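PDB 3ISL: purine catabolism protein pucG from Bacillus subtilis, which catalyses the pyridoxal-phosphate-dependent transamination of (S)-ureidoglycine with glyoxylate, yielding oxalurate and glycine in purine catabolism. Local coordinates for the interface of chains A and B. Coordinates in Å, arbitrary orientation; residue numbers count along the deposited sequence, not the author numbering. Chains: chain A/B, Purine catabolism protein pucG.

Contact 1: the interface of chains A and B. Residues chain A 27-28, 30-33, 271; chain B 27-28, 30-31, 203.
In A:Met30 and B:Met30, CG lies anti to the carbonyl carbon (chi1 -70° and -74°). The thioether then bends at chi3, which turns each methyl back over the partner's backbone. A:Leu27 and B:Leu27 also set CG anti to the carbonyl carbon, and this sends their branches along the other chain's loop. The two methionine side chains meet near the two-fold axis, with A:Met30 CB 3.8 Å from B:Met30 CB. Each methyl sits by the opposite carbonyl; B:Met30 CE is 3.2 Å from A:Met30 O. B:Met30 and A:Thr271 also meet tip to tip, B:Met30 SD lying 3.9 Å from the methyl A:Thr271 CG2. A:Thr271 crosses B:Pro203 obliquely, with A:Thr271 CB 3.9 Å from the ring atom B:Pro203 CB. B:Leu27 lies at about a right angle to A:Pro33, and B:Leu27 CD1 is 3.9 Å from A:Pro33 CA. B:Leu27 CB packs on A:Ser31 CA at 4.0 Å. The hydroxyl of B:Ser31 stays within its own chain. B:Ser31 OG takes the crowded position between N and the carbonyl carbon and hydrogen-bonds B:Arg28 O at 3.1 Å, nearly along the C=O axis (166°). No polar pair bonds across this patch, so shape and apolar packing join it. The site belongs to the homodimer interface, where the end of helix 24-29 and the following loop meet their symmetry copies beside the start of helix 270-286.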
loop_
_atom_site.group_PDB
_atom_site.type_symbol
_atom_site.label_atom_id
_atom_site.label_comp_id
_atom_site.label_asym_id
_atom_site.label_seq_id
_atom_site.Cartn_x
_atom_site.Cartn_y
_atom_site.Cartn_z
ATOM N N LEU A 27 6.954 -12.584 10.227
ATOM C CA LEU A 27 6.202 -13.521 9.376
ATOM C C LEU A 27 5.027 -14.258 10.056
ATOM O O LEU A 27 3.919 -14.290 9.465
ATOM C CB LEU A 27 7.110 -14.538 8.699
ATOM C CG LEU A 27 8.095 -13.937 7.717
ATOM C CD1 LEU A 27 9.077 -15.032 7.307
ATOM C CD2 LEU A 27 7.322 -13.304 6.539
ATOM N N ARG A 28 5.264 -14.916 11.204
ATOM C CA ARG A 28 4.215 -15.766 11.819
ATOM C C ARG A 28 3.040 -14.870 12.184
ATOM O O ARG A 28 1.936 -15.320 12.183
ATOM C CB ARG A 28 4.687 -16.583 13.093
ATOM C CG ARG A 28 4.994 -15.639 14.327
ATOM C CD ARG A 28 5.395 -16.230 15.725
ATOM N NE ARG A 28 6.716 -16.748 15.599
ATOM C CZ ARG A 28 7.673 -16.858 16.528
ATOM N NH1 ARG A 28 7.568 -16.412 17.811
ATOM N NH2 ARG A 28 8.813 -17.387 16.103
ATOM N N MET A 30 1.550 -12.662 10.531
ATOM C CA MET A 30 0.730 -12.182 9.370
ATOM C C MET A 30 -0.380 -13.211 9.037
ATOM O O MET A 30 -1.280 -12.931 8.266
ATOM C CB MET A 30 1.637 -11.868 8.185
ATOM C CG MET A 30 2.458 -10.608 8.495
ATOM S SD MET A 30 3.197 -9.913 7.007
ATOM C CE MET A 30 4.564 -11.055 6.821
ATOM N N SER A 31 -0.329 -14.357 9.713
ATOM C CA SER A 31 -1.390 -15.347 9.640
ATOM C C SER A 31 -2.506 -15.032 10.698
ATOM O O SER A 31 -3.474 -15.730 10.757
ATOM C CB SER A 31 -0.776 -16.771 9.836
ATOM O OG SER A 31 -0.659 -17.191 11.210
ATOM N N THR A 32 -2.403 -13.943 11.449
ATOM C CA THR A 32 -3.454 -13.604 12.455
ATOM C C THR A 32 -4.754 -13.122 11.768
ATOM O O THR A 32 -4.690 -12.320 10.872
ATOM C CB THR A 32 -2.959 -12.505 13.351
ATOM O OG1 THR A 32 -1.708 -12.894 13.953
ATOM C CG2 THR A 32 -3.969 -12.182 14.455
ATOM N N PRO A 33 -5.940 -13.592 12.220
ATOM C CA PRO A 33 -7.180 -13.069 11.598
ATOM C C PRO A 33 -7.312 -11.532 11.781
ATOM O O PRO A 33 -7.017 -10.973 12.846
ATOM C CB PRO A 33 -8.295 -13.876 12.276
ATOM C CG PRO A 33 -7.581 -15.329 12.504
ATOM C CD PRO A 33 -6.173 -14.808 13.045
ATOM N N THR A 271 -3.295 -6.291 7.956
ATOM C CA THR A 271 -2.221 -7.212 8.134
ATOM C C THR A 271 -0.861 -6.486 8.082
ATOM O O THR A 271 0.060 -6.859 8.811
ATOM C CB THR A 271 -2.279 -8.348 7.095
ATOM O OG1 THR A 271 -3.451 -9.111 7.320
ATOM C CG2 THR A 271 -1.000 -9.231 7.200
ATOM N N LEU B 27 -4.545 -16.374 4.854
ATOM C CA LEU B 27 -3.777 -16.048 6.046
ATOM C C LEU B 27 -2.452 -16.831 6.162
ATOM O O LEU B 27 -1.422 -16.218 6.441
ATOM C CB LEU B 27 -4.583 -16.201 7.337
ATOM C CG LEU B 27 -5.756 -15.252 7.451
ATOM C CD1 LEU B 27 -6.638 -15.603 8.631
ATOM C CD2 LEU B 27 -5.224 -13.801 7.540
ATOM N N ARG B 28 -2.469 -18.152 5.938
ATOM C CA ARG B 28 -1.308 -19.021 6.251
ATOM C C ARG B 28 -0.152 -18.748 5.310
ATOM O O ARG B 28 0.997 -18.804 5.738
ATOM C CB ARG B 28 -1.680 -20.523 6.234
ATOM C CG ARG B 28 -1.888 -21.076 4.763
ATOM C CD ARG B 28 -2.091 -22.639 4.577
ATOM N NE ARG B 28 -3.333 -23.021 5.163
ATOM C CZ ARG B 28 -4.205 -23.936 4.716
ATOM N NH1 ARG B 28 -4.049 -24.688 3.605
ATOM N NH2 ARG B 28 -5.313 -24.041 5.416
ATOM N N MET B 30 0.876 -15.995 4.334
ATOM C CA MET B 30 1.518 -14.659 4.572
ATOM C C MET B 30 2.690 -14.779 5.530
ATOM O O MET B 30 3.498 -13.860 5.664
ATOM C CB MET B 30 0.491 -13.631 5.028
ATOM C CG MET B 30 -0.409 -13.189 3.872
ATOM S SD MET B 30 -1.304 -11.693 4.252
ATOM C CE MET B 30 -2.504 -12.383 5.397
ATOM N N SER B 31 2.886 -15.997 6.041
ATOM C CA SER B 31 4.034 -16.335 6.883
ATOM C C SER B 31 5.176 -16.888 5.962
ATOM O O SER B 31 6.257 -17.238 6.421
ATOM C CB SER B 31 3.561 -17.359 7.933
ATOM O OG SER B 31 3.546 -18.675 7.416
ATOM N N PRO B 203 -6.258 -9.267 2.567
ATOM C CA PRO B 203 -6.040 -8.100 3.456
ATOM C C PRO B 203 -6.065 -6.771 2.758
ATOM O O PRO B 203 -5.532 -6.658 1.634
ATOM C CB PRO B 203 -4.620 -8.327 3.989
ATOM C CG PRO B 203 -4.581 -9.765 4.096
ATOM C CD PRO B 203 -5.214 -10.272 2.785
#

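Contact 2: the interface of chains A and B. Residues chain A 19-20, 22, 70, 197, 203-205; chain B 34, 36-37, 267-271.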
loop_
_atom_site.group_PDB
_atom_site.type_symbol
_atom_site.label_atom_id
_atom_site.label_comp_id
_atom_site.label_asym_id
_atom_site.label_seq_id
_atom_site.Cartn_x
_atom_site.Cartn_y
_atom_site.Cartn_z
ATOM N N PRO A 19 14.151 -5.453 -1.232
ATOM C CA PRO A 19 13.619 -5.857 0.057
ATOM C C PRO A 19 14.400 -7.060 0.648
ATOM O O PRO A 19 14.776 -7.983 -0.115
ATOM C CB PRO A 19 12.177 -6.278 -0.284
ATOM C CG PRO A 19 12.281 -6.721 -1.735
ATOM C CD PRO A 19 13.252 -5.800 -2.348
ATOM N N VAL A 20 14.602 -7.043 1.979
ATOM C CA VAL A 20 15.348 -8.072 2.646
ATOM C C VAL A 20 14.488 -9.103 3.390
ATOM O O VAL A 20 13.245 -9.044 3.352
ATOM C CB VAL A 20 16.451 -7.429 3.568
ATOM C CG1 VAL A 20 17.331 -6.474 2.715
ATOM C CG2 VAL A 20 15.798 -6.656 4.750
ATOM N N VAL A 22 12.485 -11.113 6.213
ATOM C CA VAL A 22 11.652 -10.707 7.348
ATOM C C VAL A 22 11.897 -11.595 8.559
ATOM O O VAL A 22 11.904 -12.871 8.412
ATOM C CB VAL A 22 10.211 -10.763 6.883
ATOM C CG1 VAL A 22 9.219 -10.465 7.990
ATOM C CG2 VAL A 22 10.067 -9.682 5.786
ATOM N N THR A 70 4.065 2.100 -0.742
ATOM C CA THR A 70 5.492 1.905 -0.571
ATOM C C THR A 70 6.151 3.188 0.002
ATOM O O THR A 70 5.477 4.255 0.208
ATOM C CB THR A 70 6.192 1.254 -1.858
ATOM O OG1 THR A 70 6.737 2.252 -2.740
ATOM C CG2 THR A 70 5.204 0.377 -2.617
ATOM N N GLN A 197 10.864 -2.409 4.309
ATOM C CA GLN A 197 11.413 -3.644 3.778
ATOM C C GLN A 197 12.939 -3.642 3.794
ATOM O O GLN A 197 13.578 -4.565 3.215
ATOM C CB GLN A 197 10.909 -3.912 2.347
ATOM C CG GLN A 197 11.591 -2.912 1.253
ATOM C CD GLN A 197 10.806 -1.598 1.041
ATOM O OE1 GLN A 197 9.943 -1.249 1.849
ATOM N NE2 GLN A 197 11.092 -0.891 -0.054
ATOM N N PRO A 203 7.523 -6.622 5.669
ATOM C CA PRO A 203 7.158 -6.679 4.227
ATOM C C PRO A 203 6.951 -5.285 3.654
ATOM O O PRO A 203 6.353 -4.433 4.334
ATOM C CB PRO A 203 5.836 -7.456 4.225
ATOM C CG PRO A 203 6.050 -8.384 5.360
ATOM C CD PRO A 203 6.725 -7.547 6.461
ATOM N N SER A 204 7.425 -5.071 2.410
ATOM C CA SER A 204 7.367 -3.746 1.769
ATOM C C SER A 204 5.912 -3.440 1.566
ATOM O O SER A 204 5.101 -4.368 1.560
ATOM C CB SER A 204 8.090 -3.777 0.441
ATOM O OG SER A 204 7.948 -5.115 -0.003
ATOM N N GLY A 205 5.602 -2.171 1.363
ATOM C CA GLY A 205 4.211 -1.751 1.253
ATOM C C GLY A 205 3.636 -0.942 2.406
ATOM O O GLY A 205 2.408 -0.768 2.510
ATOM N N VAL B 34 9.949 -13.904 2.219
ATOM C CA VAL B 34 9.832 -13.069 1.026
ATOM C C VAL B 34 10.907 -13.409 0.010
ATOM O O VAL B 34 11.987 -13.903 0.365
ATOM C CB VAL B 34 9.928 -11.580 1.373
ATOM C CG1 VAL B 34 8.706 -11.151 2.310
ATOM C CG2 VAL B 34 11.205 -11.288 2.093
ATOM N N GLY B 36 12.695 -11.195 -3.574
ATOM C CA GLY B 36 12.780 -9.773 -4.053
ATOM C C GLY B 36 12.004 -9.524 -5.313
ATOM O O GLY B 36 11.531 -10.507 -5.918
ATOM N N GLN B 37 11.844 -8.240 -5.722
ATOM C CA GLN B 37 10.984 -7.868 -6.923
ATOM C C GLN B 37 11.601 -8.441 -8.162
ATOM O O GLN B 37 10.931 -8.709 -9.104
ATOM C CB GLN B 37 10.838 -6.295 -7.163
ATOM C CG GLN B 37 11.964 -5.501 -6.516
ATOM C CD GLN B 37 12.173 -4.019 -6.949
ATOM O OE1 GLN B 37 11.300 -3.309 -7.510
ATOM N NE2 GLN B 37 13.375 -3.550 -6.642
ATOM N N THR B 267 9.189 -0.758 -4.874
ATOM C CA THR B 267 9.389 -2.142 -4.405
ATOM C C THR B 267 7.982 -2.707 -4.196
ATOM O O THR B 267 7.350 -2.396 -3.187
ATOM C CB THR B 267 10.273 -2.241 -3.102
ATOM O OG1 THR B 267 11.589 -1.754 -3.371
ATOM C CG2 THR B 267 10.360 -3.695 -2.571
ATOM N N GLU B 268 7.485 -3.454 -5.200
ATOM C CA GLU B 268 6.173 -4.114 -5.071
ATOM C C GLU B 268 6.050 -4.766 -3.658
ATOM O O GLU B 268 7.075 -5.087 -3.025
ATOM C CB GLU B 268 5.931 -5.133 -6.210
ATOM C CG GLU B 268 4.568 -5.904 -6.085
ATOM C CD GLU B 268 3.376 -5.003 -6.386
ATOM O OE1 GLU B 268 2.162 -5.356 -6.064
ATOM O OE2 GLU B 268 3.673 -3.920 -6.954
ATOM N N ALA B 269 4.833 -4.906 -3.163
ATOM C CA ALA B 269 4.616 -5.378 -1.831
ATOM C C ALA B 269 4.567 -6.924 -1.859
ATOM O O ALA B 269 3.532 -7.523 -2.245
ATOM C CB ALA B 269 3.294 -4.778 -1.228
ATOM N N THR B 270 5.690 -7.530 -1.493
ATOM C CA THR B 270 5.967 -8.976 -1.503
ATOM C C THR B 270 4.865 -9.833 -0.893
ATOM O O THR B 270 4.156 -10.550 -1.598
ATOM C CB THR B 270 7.268 -9.231 -0.728
ATOM O OG1 THR B 270 7.099 -8.769 0.649
ATOM C CG2 THR B 270 8.362 -8.450 -1.315
ATOM N N THR B 271 4.659 -9.724 0.421
ATOM C CA THR B 271 3.608 -10.502 1.106
ATOM C C THR B 271 2.234 -10.243 0.565
ATOM O O THR B 271 1.420 -11.221 0.394
ATOM C CB THR B 271 3.648 -10.214 2.591
ATOM O OG1 THR B 271 4.934 -10.558 3.031
ATOM C CG2 THR B 271 2.637 -11.015 3.343
HETATM O O HOH W 1 13.350 -2.019 -1.552
#
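The loop before helix 270-286 of chain B, with that helix's first turn, packs here, together with the loop after helix 24-29, against chain A loops that include cofactor-pocket residues of the class-V aminotransferase dimer. A:Thr70 and A:Gln197 belong to the pyridoxal-phosphate pocket, and A:Gln197 directly precedes the Schiff-base lysine of the family. A:Ser204 carries the direct polar link. Its chi1 of 29° places OG between the backbone N and the carbonyl carbon. From there A:Ser204 OG donates a hydrogen bond to B:Glu268 O at 3.1 Å, in the carbonyl plane and on a lone pair (136° at the oxygen). The same hydroxyl has the methyl CG2 of B:Thr270 beside it, while A:Ser204 CB touches B:Thr267 CG2. An alanine here would remove the hydroxyl and would probably leave B:Glu268 O without this bond, loosening the hold on the chain B loop. B:Thr267 uses both branches. The methyl B:Thr267 CG2, anti to the backbone N, meets the proline ring obliquely, 3.6 Å from A:Pro19 CD. A:Pro19 follows a cis peptide bond, and A:Pro19 CG also rests on B:Gly36 CA at 3.9 Å. The methyl B:Ala269 CB lies against the carbonyl oxygen A:Ser204 O at 3.3 Å, with A:Gly205 CA next to it. A:Val22 and B:Val34 cross at about a right angle, with A:Val22 CG2 4.0 Å from B:Val34 CG1. A:Gln197 bends at chi2 and reaches B:Thr267 tip to tip. A water joins their polar ends. It lies 2.9 Å from the amide nitrogen A:Gln197 NE2, in a nearly straight bond (167° at the hydrogen). The distance from this water to the hydroxyl B:Thr267 OG1 is short, 2.5 Å.

The C-alpha centres of contact 1 and contact 2 lie about 15 Å apart in the same two-fold dimer interface. One proline-threonine pair takes part in both, with the chains exchanged. Contact 1 pairs A:Thr271 with B:Pro203, and contact 2 pairs A:Pro203 with B:Thr271. The loop after helix 24-29 also runs from contact 1 into contact 2, where it reaches B:Gln37. Contact 1 is apolar packing close to the symmetry axis. Contact 2 adds polar links and reaches cofactor-pocket residues. Dimer assembly is therefore likely to help hold the active-site loops in place.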